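Local coordinates for protein C alpha-dehydrogenase (Sphingobium sp. SYK-6, PDB 4YAC) that binds NADH and, as a Calpha-dehydrogenase of the short-chain dehydrogenase/reductase family, probably oxidises the Calpha alcohol of lignin-derived beta-aryl ethers, at residues S144-V149 with G155-T160; A163-A168 with R246-P251; S183-G188 with R236-A241. All coordinates share one frame; numbering follows the deposited sequence.

Contact 1. Residues S144-V149 with G155-T160; sequences SMSAFV and GIYCTT
Contact 1 is a buried loop-against-helix contact in which Ser144 and Ser146 border the ring of Tyr157, while Cys158 meets the loop backbone. Residues 144-149 follow strand 137-142 and include a short 3-10 turn; residues 155-160 form the first turns of helix 155-174. The backbones come nearest at Ser146 and Cys158, whose CA atoms are 5.1 Å apart.

Both serines approach the ring at its edge, on the CD2-CE2 side. Ser146 OG lies in the ring plane, 3.5 Å from Tyr157 CE2. Further along, Ser144 CB is 3.4 Å from Tyr157 OH, and Ser144 OG is 3.5 Å from the same phenolic oxygen. Tyr157 has CG anti to the backbone N (chi1 -176°), which brings the CD2-CE2 edge and OH to the two serines. Ser144 OG is held from behind: it accepts the backbone N-H of Ser146 at 2.9 Å from that N, in a nearly straight bond (168°), which closes an ST turn and restrains the hydroxyl's position beside the tyrosine. At the next helix residue, Cys158 SG stands 3.4 Å from Ser146 O.

Nearby, Lys161 packs against Ser144, and Asn115 from helix 105-133 is hydrogen-bonded to Thr160 OG1. The tyrosine side chain lies about 7 Å from the bound NADH. Ser144 beside Tyr157, with Lys161 four residues after the tyrosine, matches the Ser-Tyr-Lys signature of the short-chain dehydrogenases, consistent with this being the active site.

Contact 2. Residues A163-A168 with R246-P251; sequences AVRGLA and RFWVLP
Helix 155-174 flanks the parallel Rossmann sheet at its edge strand 248-249, and here Ala168 and Arg165 of that helix meet Phe247 and Trp248. Two local approaches carry the contact.

In the first, Ala168 directs its methyl group at the 246-251 segment, where Phe247 just precedes the strand, and Ala168 CB lies 4.1 Å from Phe247 CZ. The carbonyl oxygen of Ala168 sits near the plane of the same ring, at its edge, 3.5 Å from Phe247 CE1. In the second, Arg165 runs out fully extended from CG to NE, and its NE comes 4.0 Å from Trp248 CH2, at the rim of the indole. The guanidinium and indole planes stand 75° apart, which excludes a parallel cation-pi stack. The two aromatics support each other: Phe247 CE2 lies 3.4 Å above the Trp248 ring plane, over its centre, so one indole face is covered by an edge of its neighbour.

Three polar atoms have other partners: Arg165 NE forms a salt bridge with Glu169, Arg165 NH1 bonds Ala147 O, and Trp248 NE1 bonds Glu265 of the second subunit. The chemistry thus implies van der Waals contact at ring edges, with one apolar pair and no hydrogen bond between the segments. With NE and NH1 engaged by Glu169 and Ala147 O, the guanidinium probably makes little electrostatic use of the indole, whose N-H serves the dimer interface.

Contact 3. Residues S183-G188 with R236-A241; sequences SLLCPG and RVVLDA
Leu185, the last residue of strand 180-185, meets Val238 of helix 231-243 through single methyl groups: CD2 of the leucine touches CG2 of the valine at 3.6 Å. The two side chains cross at about a right angle, and their conformations explain why these branches meet. Leu185 places CG anti to its backbone N (chi1 173°); with chi2 at 66°, CD2 becomes the fully extended branch and reaches furthest toward the helix. The other methyl faces the Val237 side, where Leu185 CD1 stays 4.9 Å from Val237 CG1. In Val238 the first torsion of 163° leaves CG1 anti to the backbone N and puts CG2 anti to the carbonyl carbon, and it is this second branch that the leucine finds.

Two residues earlier on the same face of the strand, Ser183 marks the other end of the contact, across from Ala241, with CA atoms 7.0 Å apart. Ser183 OG is 4.3 Å from Ala241 CB and 4.1 Å from Ala241 O, a separation too long for a hydrogen bond. The hydroxyl is instead hydrogen-bonded to Arg246 O and to His138 NE2, which accounts for a polar atom in this buried place.

Around the pair, Val249 of strand 248-249 packs on Leu185, Val237 and Ala241, Leu140 of strand 137-142 touches Val238, and Gln22 of helix 17-28 covers both Leu185 and Val238. Helix 231-243 therefore lies against one face of the sheet, as the last helix of the beta-alpha-beta connection between the parallel strands 180-185 and 248-249.

In the fold
From the N terminus, contact 1 comes first: it closes the short loop of five residues between 144-149 and 155-160, before either of the others opens. Contact 2 then starts further along the same helix, 155-174, and is completed only at 246-251. Contact 3, from 183-188 to 236-241, is nested wholly inside that long loop. Contacts 2 and 3 use neighbouring strands of one parallel sheet, their centres about 9 Å apart. Contact 1, whose centre is about 12 Å from that of contact 2, adjoins both: Phe148 packs on Trp248 and Leu250, and Met145 N is probably hydrogen-bonded to Pro187 O. Together they tie the loop after strand 137-142, two helices and the sheet edge.

Contact 1. Residues S144-V149 with G155-T160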
# COMPACT_ATOMS: atom_id res chain seq x y z
N SER A 144 0.17 10.60 1.70
CA SER A 144 0.78 11.04 2.95
C SER A 144 2.21 10.51 3.00
O SER A 144 2.54 9.56 2.28
CB SER A 144 -0.03 10.54 4.15
OG SER A 144 0.70 10.63 5.35
N MET A 145 3.05 11.09 3.84
CA MET A 145 4.37 10.51 4.05
C MET A 145 4.25 9.18 4.79
O MET A 145 5.21 8.42 4.88
CB MET A 145 5.27 11.48 4.83
CG MET A 145 5.87 12.58 3.97
SD MET A 145 6.82 11.97 2.56
CE MET A 145 8.03 10.92 3.35
N SER A 146 3.05 8.89 5.30
CA SER A 146 2.77 7.58 5.88
C SER A 146 2.73 6.50 4.80
O SER A 146 2.60 5.32 5.11
CB SER A 146 1.45 7.59 6.64
OG SER A 146 1.57 8.34 7.84
N ALA A 147 2.81 6.91 3.54
CA ALA A 147 2.96 5.97 2.43
C ALA A 147 4.42 5.52 2.31
O ALA A 147 4.75 4.70 1.45
CB ALA A 147 2.49 6.60 1.13
N PHE A 148 5.28 6.06 3.17
CA PHE A 148 6.70 5.70 3.20
C PHE A 148 7.18 5.30 4.59
O PHE A 148 8.19 4.61 4.72
CB PHE A 148 7.56 6.86 2.71
CG PHE A 148 7.48 7.09 1.23
CD1 PHE A 148 8.33 6.42 0.37
CD2 PHE A 148 6.58 8.00 0.70
CE1 PHE A 148 8.26 6.63 -1.00
CE2 PHE A 148 6.51 8.22 -0.66
CZ PHE A 148 7.36 7.53 -1.51
N VAL A 149 6.48 5.77 5.62
CA VAL A 149 6.96 5.64 6.99
C VAL A 149 5.88 5.17 7.95
O VAL A 149 4.94 5.90 8.24
CB VAL A 149 7.53 6.98 7.51
CG1 VAL A 149 8.25 6.77 8.84
CG2 VAL A 149 8.46 7.60 6.49
N GLY A 155 -1.18 2.49 12.34
CA GLY A 155 -1.27 1.26 11.58
C GLY A 155 -2.32 1.23 10.48
O GLY A 155 -2.02 0.89 9.34
N ILE A 156 -3.56 1.58 10.83
CA ILE A 156 -4.63 1.60 9.84
C ILE A 156 -4.36 2.67 8.80
O ILE A 156 -4.37 2.39 7.60
CB ILE A 156 -6.01 1.86 10.50
CG1 ILE A 156 -6.35 0.71 11.46
CG2 ILE A 156 -7.09 1.98 9.43
CD1 ILE A 156 -7.65 0.90 12.20
N TYR A 157 -4.10 3.90 9.26
CA TYR A 157 -3.83 5.02 8.37
C TYR A 157 -2.71 4.71 7.37
O TYR A 157 -2.85 4.95 6.18
CB TYR A 157 -3.47 6.26 9.21
CG TYR A 157 -3.25 7.52 8.41
CD1 TYR A 157 -4.32 8.21 7.86
CD2 TYR A 157 -1.97 8.03 8.24
CE1 TYR A 157 -4.12 9.38 7.14
CE2 TYR A 157 -1.76 9.20 7.52
CZ TYR A 157 -2.84 9.86 6.97
OH TYR A 157 -2.63 11.02 6.26
N CYS A 158 -1.62 4.16 7.88
CA CYS A 158 -0.46 3.80 7.06
C CYS A 158 -0.84 2.78 6.00
O CYS A 158 -0.44 2.90 4.84
CB CYS A 158 0.66 3.27 7.96
SG CYS A 158 2.11 2.61 7.10
N THR A 159 -1.61 1.77 6.40
CA THR A 159 -2.06 0.75 5.46
C THR A 159 -2.82 1.40 4.30
O THR A 159 -2.57 1.07 3.14
CB THR A 159 -2.94 -0.30 6.14
OG1 THR A 159 -2.20 -0.94 7.19
CG2 THR A 159 -3.37 -1.37 5.15
N THR A 160 -3.72 2.33 4.60
CA THR A 160 -4.52 2.96 3.55
C THR A 160 -3.68 3.83 2.62
O THR A 160 -3.96 3.92 1.43
CB THR A 160 -5.67 3.85 4.10
OG1 THR A 160 -5.16 5.02 4.75
CG2 THR A 160 -6.56 3.06 5.06

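Contact 2. Residues A163-A168 with R246-P251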
# COMPACT_ATOMS: atom_id res chain seq x y z
N ALA A 163 -1.65 1.80 0.26
CA ALA A 163 -2.56 1.30 -0.77
C ALA A 163 -2.70 2.27 -1.93
O ALA A 163 -2.50 1.89 -3.08
CB ALA A 163 -3.92 1.00 -0.17
N VAL A 164 -3.03 3.53 -1.64
CA VAL A 164 -3.27 4.47 -2.73
C VAL A 164 -1.96 4.89 -3.38
O VAL A 164 -1.95 5.32 -4.53
CB VAL A 164 -4.06 5.71 -2.26
CG1 VAL A 164 -5.47 5.31 -1.84
CG2 VAL A 164 -3.34 6.44 -1.13
N ARG A 165 -0.84 4.76 -2.66
CA ARG A 165 0.45 4.95 -3.31
C ARG A 165 0.62 3.91 -4.41
O ARG A 165 1.05 4.24 -5.51
CB ARG A 165 1.61 4.84 -2.31
CG ARG A 165 2.97 4.70 -3.00
CD ARG A 165 4.11 4.59 -2.02
NE ARG A 165 5.35 4.22 -2.71
CZ ARG A 165 6.46 3.80 -2.10
NH1 ARG A 165 6.49 3.69 -0.78
NH2 ARG A 165 7.53 3.49 -2.82
N GLY A 166 0.29 2.67 -4.10
CA GLY A 166 0.36 1.59 -5.07
C GLY A 166 -0.52 1.88 -6.27
O GLY A 166 -0.13 1.69 -7.42
N LEU A 167 -1.74 2.34 -5.98
CA LEU A 167 -2.68 2.69 -7.04
C LEU A 167 -2.11 3.80 -7.90
O LEU A 167 -2.22 3.76 -9.13
CB LEU A 167 -4.03 3.12 -6.45
CG LEU A 167 -5.05 3.65 -7.46
CD1 LEU A 167 -5.35 2.63 -8.54
CD2 LEU A 167 -6.33 4.05 -6.74
N ALA A 168 -1.51 4.80 -7.26
CA ALA A 168 -0.92 5.92 -7.99
C ALA A 168 0.21 5.46 -8.91
O ALA A 168 0.27 5.85 -10.08
CB ALA A 168 -0.42 6.98 -7.03
N ARG A 246 4.38 16.36 -12.89
CA ARG A 246 5.30 15.68 -11.98
C ARG A 246 4.58 14.62 -11.17
O ARG A 246 3.50 14.86 -10.63
CB ARG A 246 5.95 16.69 -11.03
CG ARG A 246 6.65 17.82 -11.74
CD ARG A 246 7.76 18.39 -10.89
NE ARG A 246 8.39 19.54 -11.53
CZ ARG A 246 8.09 20.81 -11.26
NH1 ARG A 246 7.19 21.11 -10.35
NH2 ARG A 246 8.71 21.78 -11.91
N PHE A 247 5.19 13.44 -11.07
CA PHE A 247 4.56 12.35 -10.34
C PHE A 247 4.83 12.42 -8.84
O PHE A 247 3.90 12.46 -8.04
CB PHE A 247 5.03 11.00 -10.86
CG PHE A 247 4.43 9.85 -10.10
CD1 PHE A 247 3.10 9.51 -10.29
CD2 PHE A 247 5.17 9.14 -9.17
CE1 PHE A 247 2.53 8.47 -9.59
CE2 PHE A 247 4.61 8.10 -8.47
CZ PHE A 247 3.28 7.76 -8.68
N TRP A 248 6.11 12.39 -8.47
CA TRP A 248 6.49 12.44 -7.06
C TRP A 248 6.42 13.86 -6.51
O TRP A 248 7.33 14.66 -6.75
CB TRP A 248 7.91 11.89 -6.85
CG TRP A 248 8.05 10.43 -7.12
CD1 TRP A 248 8.82 9.84 -8.08
CD2 TRP A 248 7.42 9.35 -6.40
NE1 TRP A 248 8.70 8.48 -8.02
CE2 TRP A 248 7.85 8.15 -6.99
CE3 TRP A 248 6.54 9.30 -5.32
CZ2 TRP A 248 7.43 6.90 -6.54
CZ3 TRP A 248 6.12 8.06 -4.87
CH2 TRP A 248 6.56 6.88 -5.48
N VAL A 249 5.35 14.17 -5.79
CA VAL A 249 5.22 15.47 -5.15
C VAL A 249 5.48 15.30 -3.66
O VAL A 249 4.56 15.11 -2.86
CB VAL A 249 3.83 16.10 -5.40
CG1 VAL A 249 3.84 17.57 -4.99
CG2 VAL A 249 3.44 15.97 -6.87
N LEU A 250 6.76 15.36 -3.31
CA LEU A 250 7.25 15.14 -1.95
C LEU A 250 8.10 16.33 -1.54
O LEU A 250 9.33 16.25 -1.53
CB LEU A 250 8.08 13.85 -1.88
CG LEU A 250 7.58 12.63 -2.67
CD1 LEU A 250 8.71 11.63 -2.85
CD2 LEU A 250 6.41 11.99 -1.97
N PRO A 251 7.46 17.46 -1.19
CA PRO A 251 8.23 18.69 -1.04
C PRO A 251 8.97 18.82 0.30
O PRO A 251 8.92 19.88 0.93
CB PRO A 251 7.17 19.78 -1.21
CG PRO A 251 5.92 19.16 -0.70
CD PRO A 251 6.02 17.68 -1.00

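Contact 3. Residues S183-G188 with R236-A241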
# COMPACT_ATOMS: atom_id res chain seq x y z
N SER A 183 -0.20 12.51 -10.60
CA SER A 183 0.59 13.08 -9.52
C SER A 183 0.23 12.44 -8.19
O SER A 183 -0.94 12.17 -7.91
CB SER A 183 0.39 14.59 -9.42
OG SER A 183 0.87 15.25 -10.58
N LEU A 184 1.26 12.20 -7.38
CA LEU A 184 1.09 11.67 -6.03
C LEU A 184 1.67 12.65 -5.02
O LEU A 184 2.89 12.81 -4.92
CB LEU A 184 1.77 10.30 -5.90
CG LEU A 184 1.73 9.64 -4.53
CD1 LEU A 184 0.30 9.32 -4.12
CD2 LEU A 184 2.58 8.38 -4.55
N LEU A 185 0.78 13.31 -4.29
CA LEU A 185 1.17 14.24 -3.24
C LEU A 185 1.21 13.53 -1.90
O LEU A 185 0.26 12.85 -1.52
CB LEU A 185 0.19 15.41 -3.17
CG LEU A 185 0.36 16.39 -2.00
CD1 LEU A 185 1.68 17.16 -2.11
CD2 LEU A 185 -0.82 17.34 -1.93
N CYS A 186 2.32 13.69 -1.18
CA CYS A 186 2.50 13.07 0.14
C CYS A 186 2.80 14.13 1.19
O CYS A 186 3.97 14.39 1.49
CB CYS A 186 3.62 12.04 0.10
SG CYS A 186 3.28 10.62 -0.95
N PRO A 187 1.75 14.75 1.76
CA PRO A 187 1.96 15.73 2.83
C PRO A 187 2.57 15.10 4.07
O PRO A 187 2.44 13.90 4.27
CB PRO A 187 0.55 16.24 3.12
CG PRO A 187 -0.27 15.87 1.92
CD PRO A 187 0.33 14.60 1.42
N GLY A 188 3.23 15.91 4.89
CA GLY A 188 3.67 15.46 6.20
C GLY A 188 2.47 15.46 7.13
O GLY A 188 1.68 14.52 7.14
N ARG A 236 -0.43 25.40 -4.05
CA ARG A 236 0.43 25.91 -5.10
C ARG A 236 1.48 24.89 -5.52
O ARG A 236 1.87 24.83 -6.69
CB ARG A 236 1.09 27.22 -4.66
CG ARG A 236 0.10 28.36 -4.58
CD ARG A 236 0.69 29.61 -3.97
NE ARG A 236 -0.25 30.72 -4.09
CZ ARG A 236 -0.52 31.60 -3.14
NH1 ARG A 236 0.07 31.55 -1.95
NH2 ARG A 236 -1.41 32.56 -3.37
N VAL A 237 1.95 24.08 -4.57
CA VAL A 237 2.85 22.98 -4.88
C VAL A 237 2.16 22.03 -5.84
O VAL A 237 2.75 21.54 -6.80
CB VAL A 237 3.29 22.22 -3.61
CG1 VAL A 237 4.09 20.96 -3.97
CG2 VAL A 237 4.11 23.13 -2.70
N VAL A 238 0.88 21.76 -5.57
CA VAL A 238 0.09 20.87 -6.40
C VAL A 238 -0.08 21.46 -7.79
O VAL A 238 0.13 20.77 -8.79
CB VAL A 238 -1.30 20.61 -5.78
CG1 VAL A 238 -2.26 20.03 -6.82
CG2 VAL A 238 -1.16 19.67 -4.61
N LEU A 239 -0.46 22.73 -7.84
CA LEU A 239 -0.68 23.41 -9.11
C LEU A 239 0.55 23.27 -9.99
O LEU A 239 0.45 22.96 -11.17
CB LEU A 239 -1.01 24.88 -8.88
CG LEU A 239 -1.15 25.73 -10.15
CD1 LEU A 239 -2.25 25.18 -11.05
CD2 LEU A 239 -1.44 27.17 -9.78
N ASP A 240 1.71 23.49 -9.38
CA ASP A 240 2.97 23.44 -10.10
C ASP A 240 3.27 22.03 -10.60
O ASP A 240 3.82 21.86 -11.68
CB ASP A 240 4.08 23.97 -9.19
CG ASP A 240 5.45 23.54 -9.64
OD1 ASP A 240 5.99 24.16 -10.57
OD2 ASP A 240 5.99 22.58 -9.05
N ALA A 241 2.88 21.02 -9.82
CA ALA A 241 3.09 19.63 -10.21
C ALA A 241 2.19 19.23 -11.38
O ALA A 241 2.62 18.50 -12.28
CB ALA A 241 2.84 18.70 -9.02